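PDB 3DLC: putative S-adenosyl-L-methionine-dependent Methyltransferase from Methanococcus maripaludis, which binds S-adenosylmethionine and is probably a methyltransferase of the Rossmann-like class, its substrate not firmly established. Local coordinates for residues D113-R118 and T144-G149; E133-L138 and I209-T214. All coordinates share one frame; numbering follows the deposited sequence.

Contact 1 (D113-R118 and T144-G149); sequences DLIVSR and TYIGGG. With SAM (S-adenosylmethionine), chain C.
Ile115 lies beside Thr144 and Ser117 beside Ile146 on neighbouring parallel strands in the middle of the seven-stranded sheet of a Rossmann-like methyltransferase, strand order 3-2-1-4-5-7-6. Tyr145 sits between the two residues it bonds: its N reaches Ile115 O at 2.8 Å, while its O accepts from Ser117 N. Gly147 N to Ser117 O, at 2.9 Å, is the straightest of these bonds, 166° at the hydrogen. The tight part is the face carrying Ile115, Ser117, Thr144 and Ile146. Here the side chains of Ile115 and Ile146 run alongside each other in the same direction, CG2 of Ile115 meeting CD1 of Ile146 at 4.1 Å, and Ile134 of helix 127-137 covers both. Ser117 OG, anti to its backbone N (chi1 179°), is bonded to Ile50 O and accepts a hydrogen bond from a water that also donates to Gly147 O. Toward the C-terminal ends Gly147, Gly148 and Gly149 bring no side chains, and backbone and Arg118 carry the contact. Arg118 runs out extended from CG to NE; its NH1 donates to the S-adenosylmethionine carboxylate atom O at 3.0 Å, and its backbone O accepts from the cofactor's amino N. The guanidinium is steadied side-on by a single carbonyl, Gly149 O, lying near its plane 2.9 Å from Arg118 NE and 3.1 Å from Arg118 NH2.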
ATOM      1  N   ASP A 113       9.368  11.189  -2.358  1.00  7.19           N
ATOM      2  CA  ASP A 113      10.495  10.389  -2.837  1.00  7.38           C
ATOM      3  C   ASP A 113      10.122   8.934  -3.107  1.00  6.64           C
ATOM      4  O   ASP A 113      10.693   8.282  -3.969  1.00  8.16           O
ATOM      5  CB  ASP A 113      11.633  10.458  -1.811  1.00  8.05           C
ATOM      6  CG  ASP A 113      12.185  11.864  -1.661  1.00  9.94           C
ATOM      7  OD1 ASP A 113      12.750  12.391  -2.646  1.00 14.44           O
ATOM      8  OD2 ASP A 113      12.056  12.433  -0.581  1.00 11.64           O
ATOM      9  N   LEU A 114       9.182   8.443  -2.321  1.00  6.67           N
ATOM     10  CA  LEU A 114       8.743   7.056  -2.362  1.00  6.74           C
ATOM     11  C   LEU A 114       7.266   6.974  -2.067  1.00  5.77           C
ATOM     12  O   LEU A 114       6.788   7.651  -1.173  1.00  6.67           O
ATOM     13  CB  LEU A 114       9.501   6.225  -1.325  1.00  7.25           C
ATOM     14  CG  LEU A 114       9.134   4.753  -1.200  1.00  8.21           C
ATOM     15  CD1 LEU A 114       9.459   3.952  -2.466  1.00  9.19           C
ATOM     16  CD2 LEU A 114       9.849   4.153   0.051  1.00 10.58           C
ATOM     17  N   ILE A 115       6.540   6.204  -2.859  1.00  5.65           N
ATOM     18  CA  ILE A 115       5.124   5.934  -2.613  1.00  5.52           C
ATOM     19  C   ILE A 115       4.956   4.432  -2.515  1.00  6.04           C
ATOM     20  O   ILE A 115       5.319   3.698  -3.449  1.00  7.49           O
ATOM     21  CB  ILE A 115       4.210   6.503  -3.715  1.00  6.16           C
ATOM     22  CG1 ILE A 115       4.423   8.008  -3.854  1.00  7.43           C
ATOM     23  CG2 ILE A 115       2.772   6.139  -3.465  1.00  7.77           C
ATOM     24  CD1 ILE A 115       3.687   8.651  -5.048  1.00  8.26           C
ATOM     25  N   VAL A 116       4.411   3.969  -1.395  1.00  5.68           N
ATOM     26  CA  VAL A 116       4.156   2.563  -1.174  1.00  6.11           C
ATOM     27  C   VAL A 116       2.666   2.348  -0.931  1.00  5.70           C
ATOM     28  O   VAL A 116       1.963   3.248  -0.527  1.00  6.47           O
ATOM     29  CB  VAL A 116       4.986   2.018   0.032  1.00  7.08           C
ATOM     30  CG1 VAL A 116       6.487   2.281  -0.173  1.00  8.57           C
ATOM     31  CG2 VAL A 116       4.513   2.604   1.374  1.00  8.27           C
ATOM     32  N   SER A 117       2.198   1.134  -1.178  1.00  6.22           N
ATOM     33  CA  SER A 117       0.809   0.784  -0.893  1.00  6.34           C
ATOM     34  C   SER A 117       0.662  -0.720  -0.929  1.00  6.36           C
ATOM     35  O   SER A 117       1.056  -1.360  -1.912  1.00  6.83           O
ATOM     36  CB  SER A 117      -0.086   1.352  -1.957  1.00  7.27           C
ATOM     37  OG  SER A 117      -1.443   1.022  -1.737  1.00  7.35           O
ATOM     38  N   ARG A 118       0.088  -1.284   0.139  1.00  5.94           N
ATOM     39  CA  ARG A 118      -0.173  -2.712   0.218  1.00  6.28           C
ATOM     40  C   ARG A 118      -1.640  -2.969   0.377  1.00  6.61           C
ATOM     41  O   ARG A 118      -2.285  -2.427   1.274  1.00  8.17           O
ATOM     42  CB  ARG A 118       0.571  -3.364   1.387  1.00  6.35           C
ATOM     43  CG  ARG A 118       0.352  -4.848   1.457  1.00  7.49           C
ATOM     44  CD  ARG A 118       0.906  -5.504   2.751  1.00  7.54           C
ATOM     45  NE  ARG A 118       0.562  -6.907   2.725  1.00  8.26           N
ATOM     46  CZ  ARG A 118      -0.667  -7.370   2.978  1.00  8.17           C
ATOM     47  NH1 ARG A 118      -1.581  -6.561   3.467  1.00  9.56           N
ATOM     48  NH2 ARG A 118      -0.941  -8.638   2.780  1.00  9.70           N
ATOM     49  N   THR A 144       7.793   4.099  -6.886  1.00  6.74           N
ATOM     50  CA  THR A 144       6.621   3.532  -6.228  1.00  6.51           C
ATOM     51  C   THR A 144       6.800   2.033  -5.991  1.00  6.36           C
ATOM     52  O   THR A 144       7.605   1.369  -6.628  1.00  6.85           O
ATOM     53  CB  THR A 144       5.293   3.753  -7.002  1.00  6.63           C
ATOM     54  OG1 THR A 144       5.180   2.862  -8.123  1.00  6.25           O
ATOM     55  CG2 THR A 144       5.156   5.162  -7.507  1.00  8.11           C
ATOM     56  N   TYR A 145       5.981   1.508  -5.080  1.00  6.31           N
ATOM     57  CA  TYR A 145       5.925   0.066  -4.788  1.00  5.84           C
ATOM     58  C   TYR A 145       4.498  -0.163  -4.299  1.00  5.77           C
ATOM     59  O   TYR A 145       4.198  -0.087  -3.114  1.00  6.22           O
ATOM     60  CB  TYR A 145       6.973  -0.285  -3.755  1.00  6.64           C
ATOM     61  CG  TYR A 145       7.286  -1.762  -3.616  1.00  6.36           C
ATOM     62  CD1 TYR A 145       8.181  -2.397  -4.462  1.00  7.88           C
ATOM     63  CD2 TYR A 145       6.756  -2.512  -2.580  1.00  7.13           C
ATOM     64  CE1 TYR A 145       8.532  -3.705  -4.289  1.00  8.39           C
ATOM     65  CE2 TYR A 145       7.113  -3.827  -2.403  1.00  7.78           C
ATOM     66  CZ  TYR A 145       8.000  -4.425  -3.258  1.00  7.67           C
ATOM     67  OH  TYR A 145       8.336  -5.736  -3.031  1.00 10.26           O
ATOM     68  N   ILE A 146       3.618  -0.403  -5.275  1.00  5.59           N
ATOM     69  CA  ILE A 146       2.150  -0.404  -5.059  1.00  5.49           C
ATOM     70  C   ILE A 146       1.578  -1.732  -5.488  1.00  5.52           C
ATOM     71  O   ILE A 146       1.687  -2.135  -6.652  1.00  6.01           O
ATOM     72  CB  ILE A 146       1.505   0.748  -5.870  1.00  6.70           C
ATOM     73  CG1 ILE A 146       1.992   2.100  -5.326  1.00  6.92           C
ATOM     74  CG2 ILE A 146      -0.010   0.618  -5.894  1.00  6.86           C
ATOM     75  CD1 ILE A 146       1.728   3.257  -6.245  1.00  8.71           C
ATOM     76  N   GLY A 147       0.970  -2.452  -4.550  1.00  5.56           N
ATOM     77  CA  GLY A 147       0.498  -3.788  -4.900  1.00  5.84           C
ATOM     78  C   GLY A 147       0.061  -4.542  -3.683  1.00  5.82           C
ATOM     79  O   GLY A 147      -0.644  -3.988  -2.830  1.00  6.49           O
ATOM     80  N   GLY A 148       0.486  -5.783  -3.591  1.00  6.23           N
ATOM     81  CA  GLY A 148       0.149  -6.618  -2.439  1.00  6.62           C
ATOM     82  C   GLY A 148       0.992  -7.850  -2.367  1.00  6.55           C
ATOM     83  O   GLY A 148       1.676  -8.182  -3.305  1.00  7.94           O
ATOM     84  N   GLY A 149       0.949  -8.521  -1.231  1.00  8.32           N
ATOM     85  CA  GLY A 149       1.741  -9.702  -1.035  1.00  8.78           C
ATOM     86  C   GLY A 149       2.168  -9.857   0.404  1.00  7.34           C
ATOM     87  O   GLY A 149       1.727  -9.143   1.307  1.00  7.05           O
TER
HETATM   88  N   SAM C 220      -2.020  -1.252   3.971  1.00 11.17           N
HETATM   89  CA  SAM C 220      -2.602  -1.947   5.149  1.00 10.23           C
HETATM   90  C   SAM C 220      -1.925  -3.275   5.349  1.00 10.24           C
HETATM   91  O   SAM C 220      -1.299  -3.771   4.410  1.00 12.13           O
HETATM   92  OXT SAM C 220      -2.067  -3.844   6.425  1.00  9.97           O
HETATM   93  CB  SAM C 220      -4.105  -2.081   4.999  1.00 12.38           C
HETATM   94  CG  SAM C 220      -4.576  -2.916   3.852  1.00 14.87           C
HETATM   95  SD  SAM C 220      -6.380  -2.947   3.839  1.00 16.84           S
HETATM   96  CE  SAM C 220      -6.516  -4.545   3.085  1.00 15.58           C
HETATM   97  C5' SAM C 220      -6.842  -1.769   2.463  1.00 18.30           C
HETATM   98  C4' SAM C 220      -6.947  -0.251   2.799  1.00 13.14           C
HETATM   99  O4' SAM C 220      -7.059   0.687   1.679  1.00 10.62           O
HETATM  100  C3' SAM C 220      -8.061   0.093   3.820  1.00 10.61           C
HETATM  101  O3' SAM C 220      -7.463   0.650   4.951  1.00 12.49           O
HETATM  102  C2' SAM C 220      -8.930   1.097   3.060  1.00  8.59           C
HETATM  103  O2' SAM C 220      -9.654   2.027   3.833  1.00  9.52           O
HETATM  104  C1' SAM C 220      -7.919   1.740   2.095  1.00  8.82           C
HETATM  105  N9  SAM C 220      -8.524   2.313   0.882  1.00  7.85           N
HETATM  106  C8  SAM C 220      -9.344   1.661  -0.009  1.00  7.95           C
HETATM  107  N7  SAM C 220      -9.647   2.466  -1.055  1.00  7.97           N
HETATM  108  C5  SAM C 220      -9.028   3.664  -0.815  1.00  7.51           C
HETATM  109  C6  SAM C 220      -9.001   4.879  -1.505  1.00  7.77           C
HETATM  110  N6  SAM C 220      -9.702   5.136  -2.624  1.00  9.01           N
HETATM  111  N1  SAM C 220      -8.222   5.860  -0.996  1.00  8.16           N
HETATM  112  C2  SAM C 220      -7.525   5.687   0.177  1.00  8.87           C
HETATM  113  N3  SAM C 220      -7.572   4.544   0.918  1.00  8.31           N
HETATM  114  C4  SAM C 220      -8.305   3.569   0.384  1.00  7.60           C
HETATM  115  O   HOH W   1      -2.000  -1.419  -2.898  1.00  8.16           O

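Contact 2 (E133-L138 and I209-T214)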
ATOM      1  N   GLU A 133      -3.007  10.708 -10.046  1.00  7.44           N
ATOM      2  CA  GLU A 133      -2.710  11.391  -8.768  1.00  7.89           C
ATOM      3  C   GLU A 133      -1.381  10.926  -8.166  1.00  7.73           C
ATOM      4  O   GLU A 133      -0.589  11.712  -7.655  1.00  8.05           O
ATOM      5  CB  GLU A 133      -3.864  11.187  -7.768  1.00  8.39           C
ATOM      6  CG  GLU A 133      -5.010  12.122  -7.994  1.00  9.26           C
ATOM      7  CD  GLU A 133      -4.596  13.537  -7.631  1.00  9.17           C
ATOM      8  OE1 GLU A 133      -4.561  13.872  -6.418  1.00 10.47           O
ATOM      9  OE2 GLU A 133      -4.251  14.308  -8.546  1.00  9.94           O
ATOM     10  N   ILE A 134      -1.155   9.615  -8.191  1.00  7.41           N
ATOM     11  CA  ILE A 134       0.093   9.040  -7.715  1.00  7.93           C
ATOM     12  C   ILE A 134       1.260   9.654  -8.472  1.00  7.75           C
ATOM     13  O   ILE A 134       2.270  10.054  -7.892  1.00  8.20           O
ATOM     14  CB  ILE A 134       0.051   7.513  -7.839  1.00  7.60           C
ATOM     15  CG1 ILE A 134      -0.922   6.976  -6.780  1.00  7.93           C
ATOM     16  CG2 ILE A 134       1.434   6.877  -7.700  1.00  8.43           C
ATOM     17  CD1 ILE A 134      -1.392   5.531  -7.013  1.00  9.23           C
ATOM     18  N   TYR A 135       1.134   9.742  -9.788  1.00  7.52           N
ATOM     19  CA  TYR A 135       2.227  10.305 -10.571  1.00  7.77           C
ATOM     20  C   TYR A 135       2.412  11.781 -10.259  1.00  8.48           C
ATOM     21  O   TYR A 135       3.560  12.257 -10.228  1.00  8.98           O
ATOM     22  CB  TYR A 135       2.017  10.070 -12.069  1.00  8.17           C
ATOM     23  CG  TYR A 135       3.282  10.099 -12.888  1.00  8.07           C
ATOM     24  CD1 TYR A 135       4.261   9.152 -12.679  1.00  9.13           C
ATOM     25  CD2 TYR A 135       3.500  11.025 -13.877  1.00 10.07           C
ATOM     26  CE1 TYR A 135       5.392   9.095 -13.423  1.00 10.00           C
ATOM     27  CE2 TYR A 135       4.667  10.974 -14.678  1.00 10.31           C
ATOM     28  CZ  TYR A 135       5.599   9.996 -14.430  1.00  9.15           C
ATOM     29  OH  TYR A 135       6.776   9.910 -15.144  1.00 10.03           O
ATOM     30  N   ARG A 136       1.301  12.498 -10.028  1.00  8.18           N
ATOM     31  CA  ARG A 136       1.391  13.899  -9.734  1.00  9.41           C
ATOM     32  C   ARG A 136       2.213  14.182  -8.474  1.00  8.81           C
ATOM     33  O   ARG A 136       3.020  15.131  -8.437  1.00  9.48           O
ATOM     34  CB  ARG A 136      -0.010  14.506  -9.594  1.00  9.49           C
ATOM     35  CG  ARG A 136       0.011  15.989  -9.262  1.00  9.61           C
ATOM     36  CD  ARG A 136      -1.396  16.554  -9.020  1.00 10.56           C
ATOM     37  NE  ARG A 136      -2.067  15.985  -7.860  1.00 10.04           N
ATOM     38  CZ  ARG A 136      -1.776  16.278  -6.595  1.00 11.05           C
ATOM     39  NH1 ARG A 136      -0.819  17.138  -6.285  1.00 10.99           N
ATOM     40  NH2 ARG A 136      -2.463  15.680  -5.622  1.00 11.47           N
ATOM     41  N   ILE A 137       1.972  13.399  -7.423  1.00  8.02           N
ATOM     42  CA  ILE A 137       2.624  13.659  -6.139  1.00  8.77           C
ATOM     43  C   ILE A 137       4.043  13.077  -6.043  1.00  8.64           C
ATOM     44  O   ILE A 137       4.767  13.372  -5.114  1.00 10.16           O
ATOM     45  CB  ILE A 137       1.762  13.199  -4.926  1.00  8.62           C
ATOM     46  CG1 ILE A 137       1.568  11.677  -4.900  1.00  9.51           C
ATOM     47  CG2 ILE A 137       0.415  13.960  -4.884  1.00 10.74           C
ATOM     48  CD1 ILE A 137       1.396  11.112  -3.517  1.00 10.37           C
ATOM     49  N   LEU A 138       4.428  12.231  -6.978  1.00  8.25           N
ATOM     50  CA  LEU A 138       5.750  11.624  -7.022  1.00  8.41           C
ATOM     51  C   LEU A 138       6.784  12.656  -7.492  1.00  8.83           C
ATOM     52  O   LEU A 138       6.575  13.353  -8.483  1.00 10.37           O
ATOM     53  CB  LEU A 138       5.704  10.421  -7.993  1.00  8.67           C
ATOM     54  CG  LEU A 138       6.917   9.503  -8.048  1.00  9.05           C
ATOM     55  CD1 LEU A 138       7.214   8.895  -6.665  1.00  9.55           C
ATOM     56  CD2 LEU A 138       6.672   8.394  -9.083  1.00  9.56           C
ATOM     57  N   ILE A 209       3.675  -2.652  -8.460  1.00  5.94           N
ATOM     58  CA  ILE A 209       3.785  -1.657  -9.515  1.00  6.12           C
ATOM     59  C   ILE A 209       4.841  -0.652  -9.105  1.00  5.45           C
ATOM     60  O   ILE A 209       4.707   0.019  -8.082  1.00  6.40           O
ATOM     61  CB  ILE A 209       2.424  -0.980  -9.726  1.00  5.82           C
ATOM     62  CG1 ILE A 209       1.346  -1.991 -10.148  1.00  7.29           C
ATOM     63  CG2 ILE A 209       2.549   0.169 -10.722  1.00  8.18           C
ATOM     64  CD1 ILE A 209      -0.091  -1.497  -9.927  1.00  7.79           C
ATOM     65  N   ILE A 210       5.876  -0.545  -9.937  1.00  5.86           N
ATOM     66  CA  ILE A 210       7.068   0.248  -9.634  1.00  6.44           C
ATOM     67  C   ILE A 210       7.313   1.280 -10.731  1.00  5.76           C
ATOM     68  O   ILE A 210       7.962   1.030 -11.762  1.00  6.98           O
ATOM     69  CB  ILE A 210       8.302  -0.680  -9.497  1.00  6.53           C
ATOM     70  CG1 ILE A 210       8.043  -1.740  -8.430  1.00  7.73           C
ATOM     71  CG2 ILE A 210       9.562   0.130  -9.177  1.00  7.77           C
ATOM     72  CD1 ILE A 210       9.089  -2.829  -8.315  1.00  9.24           C
ATOM     73  N   ILE A 211       6.743   2.451 -10.515  1.00  6.60           N
ATOM     74  CA  ILE A 211       6.855   3.564 -11.435  1.00  6.60           C
ATOM     75  C   ILE A 211       8.084   4.368 -11.061  1.00  7.33           C
ATOM     76  O   ILE A 211       8.350   4.611  -9.897  1.00  8.13           O
ATOM     77  CB  ILE A 211       5.603   4.449 -11.349  1.00  7.30           C
ATOM     78  CG1 ILE A 211       4.364   3.659 -11.814  1.00  8.56           C
ATOM     79  CG2 ILE A 211       5.774   5.741 -12.158  1.00  9.41           C
ATOM     80  CD1 ILE A 211       3.035   4.235 -11.309  1.00 10.57           C
ATOM     81  N   SER A 212       8.789   4.842 -12.083  1.00  7.80           N
ATOM     82  CA  SER A 212       9.888   5.774 -11.921  1.00  9.51           C
ATOM     83  C   SER A 212       9.533   7.057 -12.606  1.00  9.69           C
ATOM     84  O   SER A 212       9.364   7.050 -13.805  1.00 14.81           O
ATOM     85  CB  SER A 212      11.139   5.275 -12.608  1.00 10.93           C
ATOM     86  OG  SER A 212      11.675   4.173 -11.952  1.00 12.33           O
ATOM     87  N   LYS A 213       9.494   8.182 -11.922  1.00 10.63           N
ATOM     88  CA  LYS A 213       9.214   9.418 -12.598  1.00 10.65           C
ATOM     89  C   LYS A 213      10.479   9.946 -13.186  1.00  9.76           C
ATOM     90  O   LYS A 213      11.461  10.211 -12.505  1.00 12.14           O
ATOM     91  CB  LYS A 213       8.598  10.457 -11.660  1.00 11.11           C
ATOM     92  CG  LYS A 213       8.337  11.775 -12.398  1.00 13.46           C
ATOM     93  CD  LYS A 213       7.721  12.923 -11.599  1.00 18.87           C
ATOM     94  CE  LYS A 213       6.259  12.912 -11.650  1.00 15.44           C
ATOM     95  NZ  LYS A 213       5.543  14.004 -10.934  1.00  9.74           N
ATOM     96  N   THR A 214      10.453  10.117 -14.480  1.00 12.74           N
ATOM     97  CA  THR A 214      11.616  10.551 -15.207  1.00 12.48           C
ATOM     98  C   THR A 214      11.195  11.510 -16.296  1.00 10.87           C
ATOM     99  O   THR A 214      10.052  11.546 -16.699  1.00 13.74           O
ATOM    100  CB  THR A 214      12.359   9.314 -15.770  1.00 13.61           C
ATOM    101  OG1 THR A 214      13.711   9.643 -16.106  1.00 17.55           O
ATOM    102  CG2 THR A 214      11.612   8.650 -16.962  1.00 15.43           C
TER
HETATM  103  O   HOH W   2       8.210   7.610 -16.170  1.00 10.58           O
HETATM  104  O   HOH W   3       7.376  11.652 -16.941  1.00 11.24           O
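Tyr135 and Leu138, near the C-terminal end of helix 127-137, receive Lys213 and Ile211 from the chain at and just beyond the last strand. Glu133, one turn ahead of Ile137, is held side-on by Arg136: NE takes OE2 and NH2 takes OE1, a salt bridge within the helix to which Asp109 adds a second acid for Arg136. Tyr135 CG is anti to the backbone N (chi1 -157°), and the ring beyond it meets the second segment in two ways. CE1 touches Ile211 CG2 at 3.6 Å, at the ring edge, whereas Lys213 CE lies over the ring centre, 3.9 Å from the centroid, in a CH-pi contact. Lys213 NZ stands farther above the same ring, 4.9 Å from its centroid, as a cation-pi partner. Two waters on Tyr135 OH carry on to Ser212 O and Thr214 O. At Leu138, the first residue past the helix, CD2 packs on Lys213 CB at 3.8 Å. The lysine chain bends at chi3 (-90°), and its NZ donates to Tyr135 O and to Leu138 O, 2.7 Å each. These carbonyls lie at and just past the helix C-terminus, where the helix dipole would probably favour the ammonium's charge; Asn110 OD1 is a third acceptor. On the sheet side, Leu138 packs on Ile115 and Thr144 of strands 112-118 and 142-148, while Leu190 of helix 180-193 packs against Ile211.

Contact 1 is core: all its touching residues are buried, in the centre of the sheet, and it pairs two parallel strands through backbone bonds before ending at the cofactor. Contact 2 lies nearer the surface, with waters at its margin, and joins the end of a helix to the last strand through a lysine, an aromatic ring and aliphatic groups. The centres of contact 1 and contact 2 are about 10 Å apart. They share the sheet directly, since strands 142-148 and 206-211 are antiparallel neighbours: Ile146 O probably bonds to Ile209 N, and Thr144 OG1 to Ile209 O. The chain runs from strand 112-118 through helix 127-137 to strand 142-148, a beta-alpha-beta crossover, and Ile134 packs on Ile115 where the contacts meet.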